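Local coordinates for flagellar biosynthetic protein FlhB (Shewanella putrefaciens CN-32, PDB 6Z0W) that probably serves, through the cytoplasmic domain modelled here, in the flagellar type III export apparatus and in building the rod of the basal body, at residues A[7-12]-A[50-55]; A[15-20]-A[94-99]; A[26-31]-A[41-46]; A[34-39]-A[81-86]. One frame throughout, in Å; residues are numbered along the deposited sequence.

Interaction 1: A[7-12]-A[50-55]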
loop_
_atom_site.group_PDB
_atom_site.type_symbol
_atom_site.label_atom_id
_atom_site.label_comp_id
_atom_site.label_asym_id
_atom_site.label_seq_id
_atom_site.Cartn_x
_atom_site.Cartn_y
_atom_site.Cartn_z
ATOM N N ARG A 7 -9.994 -0.428 15.068
ATOM C CA ARG A 7 -8.801 -1.194 15.421
ATOM C C ARG A 7 -7.784 -1.186 14.287
ATOM O O ARG A 7 -6.580 -1.029 14.516
ATOM C CB ARG A 7 -9.202 -2.622 15.789
ATOM C CG ARG A 7 -8.049 -3.532 16.139
ATOM C CD ARG A 7 -7.292 -3.013 17.349
ATOM N NE ARG A 7 -6.115 -3.820 17.683
ATOM C CZ ARG A 7 -4.884 -3.574 17.242
ATOM N NH1 ARG A 7 -4.667 -2.539 16.440
ATOM N NH2 ARG A 7 -3.875 -4.359 17.609
ATOM N N MET A 8 -8.252 -1.325 13.049
ATOM C CA MET A 8 -7.364 -1.139 11.912
ATOM C C MET A 8 -6.852 0.301 11.832
ATOM O O MET A 8 -5.668 0.528 11.586
ATOM C CB MET A 8 -8.089 -1.543 10.631
ATOM C CG MET A 8 -7.233 -1.478 9.386
ATOM S SD MET A 8 -8.286 -1.447 7.906
ATOM C CE MET A 8 -8.993 0.180 8.035
ATOM N N MET A 9 -7.718 1.289 12.055
ATOM C CA MET A 9 -7.302 2.683 11.910
ATOM C C MET A 9 -6.244 3.068 12.927
ATOM O O MET A 9 -5.377 3.897 12.632
ATOM C CB MET A 9 -8.503 3.623 12.050
ATOM C CG MET A 9 -9.329 3.680 10.832
ATOM S SD MET A 9 -8.373 4.251 9.428
ATOM C CE MET A 9 -9.532 3.808 8.173
ATOM N N ALA A 10 -6.305 2.488 14.124
ATOM C CA ALA A 10 -5.290 2.699 15.154
ATOM C C ALA A 10 -3.904 2.221 14.750
ATOM O O ALA A 10 -2.939 2.551 15.448
ATOM C CB ALA A 10 -5.714 1.996 16.447
ATOM N N GLU A 11 -3.773 1.444 13.664
ATOM C CA GLU A 11 -2.478 0.889 13.261
ATOM C C GLU A 11 -1.745 1.736 12.234
ATOM O O GLU A 11 -0.524 1.588 12.092
ATOM C CB GLU A 11 -2.640 -0.517 12.662
ATOM C CG GLU A 11 -2.944 -1.631 13.648
ATOM C CD GLU A 11 -1.854 -1.793 14.688
ATOM O OE1 GLU A 11 -0.667 -1.612 14.331
ATOM O OE2 GLU A 11 -2.191 -2.072 15.863
ATOM N N VAL A 12 -2.458 2.594 11.510
ATOM C CA VAL A 12 -1.917 3.428 10.435
ATOM C C VAL A 12 -0.693 4.233 10.883
ATOM O O VAL A 12 0.245 4.383 10.078
ATOM C CB VAL A 12 -3.007 4.356 9.853
ATOM C CG1 VAL A 12 -2.430 5.275 8.821
ATOM C CG2 VAL A 12 -4.103 3.551 9.172
ATOM N N ALA A 50 -10.408 4.797 2.523
ATOM C CA ALA A 50 -9.111 5.124 1.950
ATOM C C ALA A 50 -8.697 6.547 2.322
ATOM O O ALA A 50 -7.544 6.779 2.718
ATOM C CB ALA A 50 -9.147 4.920 0.432
ATOM N N PHE A 51 -9.634 7.512 2.259
ATOM C CA PHE A 51 -9.261 8.872 2.650
ATOM C C PHE A 51 -9.033 9.019 4.155
ATOM O O PHE A 51 -8.217 9.859 4.562
ATOM C CB PHE A 51 -10.294 9.888 2.148
ATOM C CG PHE A 51 -10.010 10.358 0.740
ATOM C CD1 PHE A 51 -8.999 11.279 0.485
ATOM C CD2 PHE A 51 -10.703 9.822 -0.337
ATOM C CE1 PHE A 51 -8.716 11.686 -0.820
ATOM C CE2 PHE A 51 -10.422 10.224 -1.633
ATOM C CZ PHE A 51 -9.426 11.152 -1.874
ATOM N N LYS A 52 -9.715 8.230 5.003
ATOM C CA LYS A 52 -9.397 8.303 6.428
ATOM C C LYS A 52 -8.000 7.740 6.705
ATOM O O LYS A 52 -7.266 8.285 7.533
ATOM C CB LYS A 52 -10.447 7.581 7.277
ATOM C CG LYS A 52 -10.827 8.336 8.574
ATOM C CD LYS A 52 -9.735 8.208 9.662
ATOM C CE LYS A 52 -10.264 8.421 11.084
ATOM N NZ LYS A 52 -9.325 7.863 12.116
ATOM N N ILE A 53 -7.609 6.677 6.005
ATOM C CA ILE A 53 -6.237 6.189 6.140
ATOM C C ILE A 53 -5.255 7.272 5.710
ATOM O O ILE A 53 -4.275 7.566 6.409
ATOM C CB ILE A 53 -6.054 4.892 5.331
ATOM C CG1 ILE A 53 -6.852 3.785 6.003
ATOM C CG2 ILE A 53 -4.543 4.531 5.207
ATOM C CD1 ILE A 53 -6.894 2.486 5.234
ATOM N N ARG A 54 -5.515 7.897 4.562
ATOM C CA ARG A 54 -4.611 8.933 4.073
ATOM C C ARG A 54 -4.518 10.108 5.048
ATOM O O ARG A 54 -3.411 10.589 5.348
ATOM C CB ARG A 54 -5.065 9.384 2.688
ATOM C CG ARG A 54 -4.832 8.319 1.625
ATOM C CD ARG A 54 -5.481 8.696 0.301
ATOM N NE ARG A 54 -4.988 9.979 -0.190
ATOM C CZ ARG A 54 -5.105 10.412 -1.444
ATOM N NH1 ARG A 54 -5.692 9.659 -2.373
ATOM N NH2 ARG A 54 -4.622 11.602 -1.774
ATOM N N GLU A 55 -5.650 10.553 5.603
ATOM C CA GLU A 55 -5.586 11.699 6.506
ATOM C C GLU A 55 -4.774 11.371 7.764
ATOM O O GLU A 55 -3.989 12.211 8.228
ATOM C CB GLU A 55 -6.991 12.194 6.841
ATOM C CG GLU A 55 -7.601 11.646 8.109
ATOM C CD GLU A 55 -8.941 12.304 8.450
ATOM O OE1 GLU A 55 -9.457 13.115 7.632
ATOM O OE2 GLU A 55 -9.482 11.983 9.535
#

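Interaction 2: A[15-20]-A[94-99]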
loop_
_atom_site.group_PDB
_atom_site.type_symbol
_atom_site.label_atom_id
_atom_site.label_comp_id
_atom_site.label_asym_id
_atom_site.label_seq_id
_atom_site.Cartn_x
_atom_site.Cartn_y
_atom_site.Cartn_z
ATOM N N ALA A 15 2.649 2.564 9.942
ATOM C CA ALA A 15 2.933 2.239 8.557
ATOM C C ALA A 15 4.253 2.868 8.117
ATOM O O ALA A 15 4.622 3.953 8.561
ATOM C CB ALA A 15 1.800 2.752 7.649
ATOM N N ASP A 16 4.923 2.221 7.165
ATOM C CA ASP A 16 6.045 2.882 6.509
ATOM C C ASP A 16 5.620 3.702 5.296
ATOM O O ASP A 16 6.297 4.678 4.953
ATOM C CB ASP A 16 7.080 1.841 6.099
ATOM C CG ASP A 16 7.829 1.294 7.289
ATOM O OD1 ASP A 16 8.354 2.128 8.043
ATOM O OD2 ASP A 16 7.850 0.057 7.493
ATOM N N VAL A 17 4.517 3.336 4.643
ATOM C CA VAL A 17 4.074 4.013 3.428
ATOM C C VAL A 17 2.605 3.681 3.241
ATOM O O VAL A 17 2.130 2.645 3.715
ATOM C CB VAL A 17 4.927 3.584 2.203
ATOM C CG1 VAL A 17 4.571 2.163 1.779
ATOM C CG2 VAL A 17 4.734 4.551 1.020
ATOM N N ILE A 18 1.873 4.592 2.596
ATOM C CA ILE A 18 0.540 4.330 2.048
ATOM C C ILE A 18 0.658 4.374 0.536
ATOM O O ILE A 18 1.057 5.399 -0.028
ATOM C CB ILE A 18 -0.511 5.354 2.503
ATOM C CG1 ILE A 18 -0.323 5.760 3.955
ATOM C CG2 ILE A 18 -1.939 4.839 2.211
ATOM C CD1 ILE A 18 -0.550 4.678 4.961
ATOM N N VAL A 19 0.327 3.270 -0.121
ATOM C CA VAL A 19 0.227 3.213 -1.572
ATOM C C VAL A 19 -1.221 3.449 -1.937
ATOM O O VAL A 19 -2.124 2.771 -1.414
ATOM C CB VAL A 19 0.710 1.862 -2.108
ATOM C CG1 VAL A 19 0.706 1.863 -3.651
ATOM C CG2 VAL A 19 2.100 1.561 -1.521
ATOM N N VAL A 20 -1.459 4.416 -2.812
ATOM C CA VAL A 20 -2.827 4.798 -3.117
ATOM C C VAL A 20 -3.073 4.774 -4.609
ATOM O O VAL A 20 -2.140 4.790 -5.420
ATOM C CB VAL A 20 -3.229 6.200 -2.576
ATOM C CG1 VAL A 20 -3.168 6.229 -1.100
ATOM C CG2 VAL A 20 -2.379 7.281 -3.204
ATOM N N GLN A 94 10.980 -1.423 -3.747
ATOM C CA GLN A 94 11.526 -0.223 -4.377
ATOM C C GLN A 94 10.760 1.021 -3.940
ATOM O O GLN A 94 11.359 2.084 -3.783
ATOM C CB GLN A 94 11.523 -0.394 -5.902
ATOM C CG GLN A 94 12.541 -1.440 -6.350
ATOM C CD GLN A 94 12.424 -1.830 -7.817
ATOM O OE1 GLN A 94 11.420 -1.562 -8.472
ATOM N NE2 GLN A 94 13.474 -2.459 -8.340
ATOM N N VAL A 95 9.448 0.914 -3.729
ATOM C CA VAL A 95 8.732 2.020 -3.093
ATOM C C VAL A 95 9.307 2.291 -1.697
ATOM O O VAL A 95 9.559 3.445 -1.326
ATOM C CB VAL A 95 7.215 1.740 -3.073
ATOM C CG1 VAL A 95 6.477 2.650 -2.081
ATOM C CG2 VAL A 95 6.602 1.956 -4.508
ATOM N N LEU A 96 9.582 1.237 -0.928
ATOM C CA LEU A 96 10.108 1.440 0.421
ATOM C C LEU A 96 11.479 2.092 0.381
ATOM O O LEU A 96 11.757 2.981 1.191
ATOM C CB LEU A 96 10.161 0.120 1.195
ATOM C CG LEU A 96 8.773 -0.391 1.623
ATOM C CD1 LEU A 96 8.837 -1.879 2.002
ATOM C CD2 LEU A 96 8.217 0.472 2.780
ATOM N N ALA A 97 12.339 1.685 -0.569
ATOM C CA ALA A 97 13.648 2.324 -0.701
ATOM C C ALA A 97 13.501 3.823 -0.924
ATOM O O ALA A 97 14.167 4.628 -0.262
ATOM C CB ALA A 97 14.454 1.696 -1.848
ATOM N N TYR A 98 12.621 4.216 -1.853
ATOM C CA TYR A 98 12.384 5.635 -2.095
ATOM C C TYR A 98 11.921 6.338 -0.826
ATOM O O TYR A 98 12.405 7.427 -0.487
ATOM C CB TYR A 98 11.343 5.820 -3.202
ATOM C CG TYR A 98 10.683 7.177 -3.122
ATOM C CD1 TYR A 98 11.304 8.304 -3.663
ATOM C CD2 TYR A 98 9.462 7.347 -2.463
ATOM C CE1 TYR A 98 10.711 9.563 -3.578
ATOM C CE2 TYR A 98 8.861 8.601 -2.373
ATOM C CZ TYR A 98 9.486 9.700 -2.933
ATOM O OH TYR A 98 8.885 10.937 -2.835
ATOM N N VAL A 99 10.974 5.728 -0.109
ATOM C CA VAL A 99 10.486 6.343 1.124
ATOM C C VAL A 99 11.622 6.505 2.126
ATOM O O VAL A 99 11.809 7.586 2.705
ATOM C CB VAL A 99 9.314 5.530 1.711
ATOM C CG1 VAL A 99 9.029 5.971 3.156
ATOM C CG2 VAL A 99 8.084 5.702 0.839
#

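Interaction 3: A[26-31]-A[41-46]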
loop_
_atom_site.group_PDB
_atom_site.type_symbol
_atom_site.label_atom_id
_atom_site.label_comp_id
_atom_site.label_asym_id
_atom_site.label_seq_id
_atom_site.Cartn_x
_atom_site.Cartn_y
_atom_site.Cartn_z
ATOM N N ALA A 26 -6.426 2.676 -0.766
ATOM C CA ALA A 26 -5.269 2.987 0.074
ATOM C C ALA A 26 -4.867 1.723 0.810
ATOM O O ALA A 26 -5.725 1.073 1.414
ATOM C CB ALA A 26 -5.566 4.100 1.103
ATOM N N VAL A 27 -3.578 1.383 0.786
ATOM C CA VAL A 27 -3.070 0.276 1.588
ATOM C C VAL A 27 -1.891 0.783 2.408
ATOM O O VAL A 27 -0.940 1.362 1.858
ATOM C CB VAL A 27 -2.684 -0.942 0.727
ATOM C CG1 VAL A 27 -3.955 -1.623 0.185
ATOM C CG2 VAL A 27 -1.777 -0.521 -0.425
ATOM N N ALA A 28 -1.983 0.627 3.732
ATOM C CA ALA A 28 -0.907 1.018 4.634
ATOM C C ALA A 28 0.038 -0.173 4.793
ATOM O O ALA A 28 -0.351 -1.231 5.327
ATOM C CB ALA A 28 -1.465 1.484 5.989
ATOM N N VAL A 29 1.281 -0.000 4.339
ATOM C CA VAL A 29 2.263 -1.079 4.268
ATOM C C VAL A 29 3.326 -0.883 5.348
ATOM O O VAL A 29 3.802 0.238 5.574
ATOM C CB VAL A 29 2.890 -1.140 2.857
ATOM C CG1 VAL A 29 3.977 -2.254 2.760
ATOM C CG2 VAL A 29 1.803 -1.353 1.805
ATOM N N LYS A 30 3.725 -1.985 5.994
ATOM C CA LYS A 30 4.807 -1.963 6.974
ATOM C C LYS A 30 5.850 -3.023 6.636
ATOM O O LYS A 30 5.505 -4.122 6.196
ATOM C CB LYS A 30 4.283 -2.203 8.412
ATOM C CG LYS A 30 5.330 -1.989 9.527
ATOM C CD LYS A 30 4.640 -2.004 10.903
ATOM C CE LYS A 30 5.588 -1.632 12.067
ATOM N NZ LYS A 30 6.297 -0.333 11.820
ATOM N N TYR A 31 7.120 -2.678 6.834
ATOM C CA TYR A 31 8.236 -3.616 6.739
ATOM C C TYR A 31 8.879 -3.725 8.113
ATOM O O TYR A 31 9.425 -2.743 8.624
ATOM C CB TYR A 31 9.276 -3.159 5.722
ATOM C CG TYR A 31 10.492 -4.082 5.581
ATOM C CD1 TYR A 31 10.354 -5.351 5.017
ATOM C CD2 TYR A 31 11.768 -3.676 6.006
ATOM C CE1 TYR A 31 11.433 -6.195 4.872
ATOM C CE2 TYR A 31 12.891 -4.524 5.859
ATOM C CZ TYR A 31 12.714 -5.781 5.301
ATOM O OH TYR A 31 13.782 -6.646 5.143
ATOM N N VAL A 41 0.478 -5.735 5.182
ATOM C CA VAL A 41 -0.542 -4.691 5.174
ATOM C C VAL A 41 -1.113 -4.587 6.582
ATOM O O VAL A 41 -1.565 -5.588 7.141
ATOM C CB VAL A 41 -1.638 -5.007 4.140
ATOM C CG1 VAL A 41 -2.875 -4.174 4.379
ATOM C CG2 VAL A 41 -1.079 -4.809 2.712
ATOM N N ILE A 42 -1.094 -3.386 7.167
ATOM C CA ILE A 42 -1.647 -3.191 8.510
ATOM C C ILE A 42 -2.925 -2.371 8.500
ATOM O O ILE A 42 -3.619 -2.318 9.534
ATOM C CB ILE A 42 -0.617 -2.551 9.465
ATOM C CG1 ILE A 42 -0.211 -1.172 8.943
ATOM C CG2 ILE A 42 0.611 -3.413 9.551
ATOM C CD1 ILE A 42 0.778 -0.485 9.855
ATOM N N ALA A 43 -3.278 -1.760 7.369
ATOM C CA ALA A 43 -4.585 -1.142 7.187
ATOM C C ALA A 43 -4.882 -1.079 5.690
ATOM O O ALA A 43 -3.962 -0.956 4.875
ATOM C CB ALA A 43 -4.633 0.263 7.809
ATOM N N LYS A 44 -6.162 -1.179 5.335
ATOM C CA LYS A 44 -6.563 -1.015 3.953
ATOM C C LYS A 44 -8.026 -0.601 3.904
ATOM O O LYS A 44 -8.801 -0.904 4.807
ATOM C CB LYS A 44 -6.342 -2.304 3.137
ATOM C CG LYS A 44 -7.343 -3.443 3.365
ATOM C CD LYS A 44 -7.019 -4.526 2.317
ATOM C CE LYS A 44 -7.980 -5.695 2.241
ATOM N NZ LYS A 44 -7.413 -6.755 1.331
ATOM N N GLY A 45 -8.392 0.096 2.834
ATOM C CA GLY A 45 -9.771 0.510 2.644
ATOM C C GLY A 45 -9.947 1.097 1.267
ATOM O O GLY A 45 -8.977 1.450 0.583
ATOM N N VAL A 46 -11.201 1.180 0.853
ATOM C CA VAL A 46 -11.485 1.865 -0.387
ATOM C C VAL A 46 -12.295 3.104 -0.071
ATOM O O VAL A 46 -12.839 3.276 1.032
ATOM C CB VAL A 46 -12.213 0.981 -1.423
ATOM C CG1 VAL A 46 -11.337 -0.211 -1.811
ATOM C CG2 VAL A 46 -13.605 0.548 -0.897
#

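Interaction 4: A[34-39]-A[81-86]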
loop_
_atom_site.group_PDB
_atom_site.type_symbol
_atom_site.label_atom_id
_atom_site.label_comp_id
_atom_site.label_asym_id
_atom_site.label_seq_id
_atom_site.Cartn_x
_atom_site.Cartn_y
_atom_site.Cartn_z
ATOM N N LYS A 34 11.894 -8.198 11.822
ATOM C CA LYS A 34 11.893 -9.123 12.952
ATOM C C LYS A 34 10.628 -9.965 13.003
ATOM O O LYS A 34 10.600 -10.962 13.720
ATOM C CB LYS A 34 12.106 -8.395 14.283
ATOM C CG LYS A 34 11.020 -7.498 14.734
ATOM C CD LYS A 34 11.429 -6.771 16.021
ATOM C CE LYS A 34 10.429 -5.649 16.321
ATOM N NZ LYS A 34 10.339 -4.696 15.171
ATOM N N ARG A 35 9.631 -9.636 12.195
ATOM C CA ARG A 35 8.360 -10.336 12.113
ATOM C C ARG A 35 8.196 -11.080 10.792
ATOM O O ARG A 35 7.727 -12.221 10.788
ATOM C CB ARG A 35 7.202 -9.336 12.285
ATOM C CG ARG A 35 5.986 -9.838 13.052
ATOM C CD ARG A 35 4.661 -9.147 12.574
ATOM N NE ARG A 35 4.253 -9.575 11.229
ATOM C CZ ARG A 35 3.003 -9.590 10.764
ATOM N NH1 ARG A 35 1.991 -9.197 11.525
ATOM N NH2 ARG A 35 2.763 -10.006 9.523
ATOM N N SER A 36 8.577 -10.470 9.668
ATOM C CA SER A 36 8.343 -11.101 8.370
ATOM C C SER A 36 9.372 -10.624 7.356
ATOM O O SER A 36 9.739 -9.444 7.326
ATOM C CB SER A 36 6.942 -10.786 7.834
ATOM O OG SER A 36 6.023 -10.753 8.903
ATOM N N ALA A 37 9.801 -11.559 6.507
ATOM C CA ALA A 37 10.673 -11.202 5.400
ATOM C C ALA A 37 9.971 -10.255 4.430
ATOM O O ALA A 37 10.616 -9.378 3.836
ATOM C CB ALA A 37 11.134 -12.478 4.680
ATOM N N ALA A 38 8.631 -10.414 4.240
ATOM C CA ALA A 38 7.989 -9.532 3.259
ATOM C C ALA A 38 7.182 -8.417 3.943
ATOM O O ALA A 38 6.665 -8.610 5.047
ATOM C CB ALA A 38 7.054 -10.326 2.347
ATOM N N PRO A 39 7.039 -7.248 3.309
ATOM C CA PRO A 39 6.170 -6.221 3.888
ATOM C C PRO A 39 4.770 -6.782 4.083
ATOM O O PRO A 39 4.344 -7.711 3.389
ATOM C CB PRO A 39 6.181 -5.102 2.838
ATOM C CG PRO A 39 7.391 -5.347 1.995
ATOM C CD PRO A 39 7.546 -6.852 1.980
ATOM N N ASP A 81 -2.887 -7.618 8.055
ATOM C CA ASP A 81 -1.857 -8.291 8.835
ATOM C C ASP A 81 -1.202 -9.437 8.070
ATOM O O ASP A 81 -0.515 -10.262 8.663
ATOM C CB ASP A 81 -2.419 -8.771 10.186
ATOM C CG ASP A 81 -3.129 -7.646 10.967
ATOM O OD1 ASP A 81 -2.791 -6.455 10.762
ATOM O OD2 ASP A 81 -4.028 -7.945 11.790
ATOM N N GLN A 82 -1.349 -9.468 6.751
ATOM C CA GLN A 82 -0.798 -10.513 5.904
ATOM C C GLN A 82 0.335 -9.944 5.049
ATOM O O GLN A 82 0.327 -8.764 4.685
ATOM C CB GLN A 82 -1.905 -11.119 5.016
ATOM C CG GLN A 82 -1.503 -12.378 4.250
ATOM C CD GLN A 82 -2.550 -12.871 3.220
ATOM O OE1 GLN A 82 -3.404 -12.109 2.722
ATOM N NE2 GLN A 82 -2.479 -14.171 2.910
ATOM N N GLN A 83 1.347 -10.777 4.761
ATOM C CA GLN A 83 2.388 -10.364 3.827
ATOM C C GLN A 83 1.854 -10.270 2.406
ATOM O O GLN A 83 1.022 -11.076 1.971
ATOM C CB GLN A 83 3.580 -11.336 3.861
ATOM C CG GLN A 83 3.877 -11.853 5.252
ATOM C CD GLN A 83 5.100 -12.753 5.321
ATOM O OE1 GLN A 83 6.179 -12.414 4.818
ATOM N NE2 GLN A 83 4.924 -13.925 5.924
ATOM N N ILE A 84 2.328 -9.262 1.683
ATOM C CA ILE A 84 2.056 -9.138 0.250
ATOM C C ILE A 84 2.531 -10.398 -0.466
ATOM O O ILE A 84 3.475 -11.061 -0.003
ATOM C CB ILE A 84 2.752 -7.908 -0.359
ATOM C CG1 ILE A 84 4.276 -8.046 -0.168
ATOM C CG2 ILE A 84 2.198 -6.657 0.248
ATOM C CD1 ILE A 84 5.099 -6.945 -0.824
ATOM N N PRO A 85 1.927 -10.743 -1.603
ATOM C CA PRO A 85 2.428 -11.869 -2.400
ATOM C C PRO A 85 3.848 -11.623 -2.883
ATOM O O PRO A 85 4.268 -10.484 -3.136
ATOM C CB PRO A 85 1.465 -11.922 -3.594
ATOM C CG PRO A 85 0.272 -11.113 -3.182
ATOM C CD PRO A 85 0.812 -10.052 -2.273
ATOM N N GLU A 86 4.559 -12.720 -3.078
ATOM C CA GLU A 86 5.934 -12.645 -3.544
ATOM C C GLU A 86 6.043 -11.890 -4.873
ATOM O O GLU A 86 7.019 -11.163 -5.093
ATOM C CB GLU A 86 6.484 -14.066 -3.631
ATOM C CG GLU A 86 7.550 -14.316 -4.659
ATOM C CD GLU A 86 7.710 -15.805 -4.944
ATOM O OE1 GLU A 86 7.061 -16.308 -5.887
ATOM O OE2 GLU A 86 8.477 -16.472 -4.217
#

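Interaction 1: A[7-12]-A[50-55]
Met9 reaches across to Ile53 with its terminal methyl, and this is where the two segments press together most closely: Met9 CE lies 3.4 Å from Ile53 CG1, a little tighter than usual for two carbons, with the sulfur just behind it at 3.8 Å from the same carbon. The side chain gets there by bending at chi2 (-60°), while its final torsion is extended and carries CE forward over Ile53, the two side chains crossing at about a right angle. The same methyl also rests 4.0 Å from Lys52 CB, so that CB of the lysine lies by the methyl and CD by the sulfur. Met8 adds a second methyl, its CE 4.2 Å from Ile53 CD1, and its side chain too crosses that of Ile53 at about a right angle. Val12 supplies the remaining apolar contact with its CG2 methyl, 4.1 Å from Ile53 CG2, and Ile53 is thus touched on its CG1, CG2 and CD1 carbons.

No hydrogen bond joins the two segments; the side-chain salt bridge lies within 7-12. Arg7 NH1 donates to the anti lone pair of Glu11 OE2 at 2.6 Å, nearly straight (169°) and in the guanidinium plane, a salt bridge at an exposed edge, and Glu11 OE1 is held by Asn14.

The type I turn from Met9 to Val12 follows the short helix 6-9. Met8, Val12 and Ile53 all also touch Ala43 of strand 40-46: a helix-to-helix contact at one face of the sheet, as in a layered alpha/beta domain.

Interaction 2: A[15-20]-A[94-99]
Val17 and Val99 meet methyl to methyl, CG2 to CG2 at 3.5 Å, and this pair is the tight part of the contact. Val17 carries CG2 anti to its backbone N, and from there the methyl also lies 4.0 Å from Val95 CG1, one helical turn back, so that a single branch of the valine sits against two successive turns. Its other branch, CG1, faces Leu96 CD2 at 4.1 Å. The contact across the segments is apolar, with no hydrogen bond.

Val17, Val95 and Leu96 are buried, whereas Asp16 and Val99 form the partly exposed side. Here Leu96 CD2 rests against Asp16 CB (3.8 Å), and Val99 CG1 lies 3.5 Å from the backbone O of Asp16, while the carboxylate is engaged elsewhere: OD2 accepts from Tyr31 N. At this end Asp16 and Val17 both face Val29, a classic beta bulge on the edge where strand 17-20 pairs with strand 25-30.

The strand and helix 89-100 run at 127° to each other, their axes 9.9 Å apart. Val95 and Val17 both touch Val65 of strand 64-66, and Leu96 extends the layer to Pro39, whereas Ile18 points from the reverse side of the strand to Ile53 and Ala57 of helix 47-59; the sheet is therefore sandwiched between these two helices.

Interaction 3: A[26-31]-A[41-46]
Ala28 is gripped by both its backbone atoms, each by a different residue of the partner strand. Its N donates to Ala43 O at 2.8 Å, and its O accepts from Ile42 N at 2.9 Å. Two residues earlier, Ala26 and Gly45 of the partner strand form a reciprocal pair of hydrogen bonds, Ala26 N to Gly45 O at 3.1 Å and Gly45 N to Ala26 O at 3.2 Å. Weaker CA-H...O contacts reach the oxygens of Ala26 and Ala28: Lys44 CA faces Ala26 O, and Val41 CA faces Ala28 O.

Side chains add packing on both faces. On that of Ala28 and Ala43 the two CB methyls meet at 3.9 Å. At the corner of the partner strand, Ile42 CG1 lies 4.2 Å from Ala28 CB. Ile42 also closes on the first carbon of Lys30, CG2 to CB at 4.0 Å, while the lysine's extended chain bends only at its last torsion and takes NZ to Asn14 O. On the face of Val27 and Lys44, CG1 of the valine is set against the lysine CB; the lysine chain beyond CG is extended, and its amine bonds to Tyr75 O and Thr78 O and makes a cation-pi contact with the Tyr75 ring.

The pairing is antiparallel, the strand directions 170° apart. Ala28 is paired with Ala43 but Val29 with Val41, leaving Ile42 as the extra residue where the strand turns its corner. What results is a beta hairpin interrupted by a beta bulge, with strand 40-46 outermost in the mixed sheet.

Interaction 4: A[34-39]-A[81-86]
Asp81 receives Arg35 at its backbone: NH2 of the arginine points to Asp81 O at 3.4 Å, a straight but long and weak hydrogen bond at the edge of the guanidinium. The Arg35 end is steadied from its own side, where NE donates to Ser36 OG at 3.2 Å, only 2° out of the guanidinium plane, and Phe40 makes a cation-pi contact with the group. The carboxylate of Asp81 does not meet it: Arg35 NH1 and Asp81 OD1 stay 5.6 Å apart, where any attraction would be weak.

Gln82 adds little to these loops itself and pairs through its backbone with Val41. Gln83 then comes back into contact with its amide: the chain is extended beyond CG, and OE1 takes the N-H of Ala38 at 3.2 Å, bent at 146°, while sitting 3.5 Å from Ser36 CB. The same residue offers its CA-H to Pro39 O, which also accepts from Ile84 N at 3.1 Å, so the carbonyl has one hydrogen bond and one CA-H...O contact from successive residues. Ile84 adds the apolar part; chi1 of 60° puts CG1 in the crowded position between its N and carbonyl carbon, and CD1 reaches Pro39 CD at 3.7 Å.

The two loops thus meet beside helix 89-100, where Pro39 packs on Phe89, Val92 and Leu96 and Ile84 on Val92, next to the start of strand 40-46, where the backbones of Asp81 and Gln82 bond to Val41.

Following the chain from the N terminus, interaction 1 opens first, at 7-12, and closes on helix 47-59 after the hairpin of interaction 3 has closed; interaction 2 opens at 15-20 and closes far later on helix 89-100, so 1 and 2 cross. Interaction 3 falls within both. Interaction 4 joins the hairpin's loop to 81-86; it lies within interaction 2 but crosses interactions 1 and 3. Strand 40-46 touches partners of interactions 1 and 4: Ala43 faces Met8, and Val41 bonds to Asp81 and Gln82. Asp16 and Val17 pair with Val29, joining interactions 2 and 3. Leu96 on Pro39 ties helix 89-100 to interaction 4, while interactions 1 and 2 lie on opposite sheet faces.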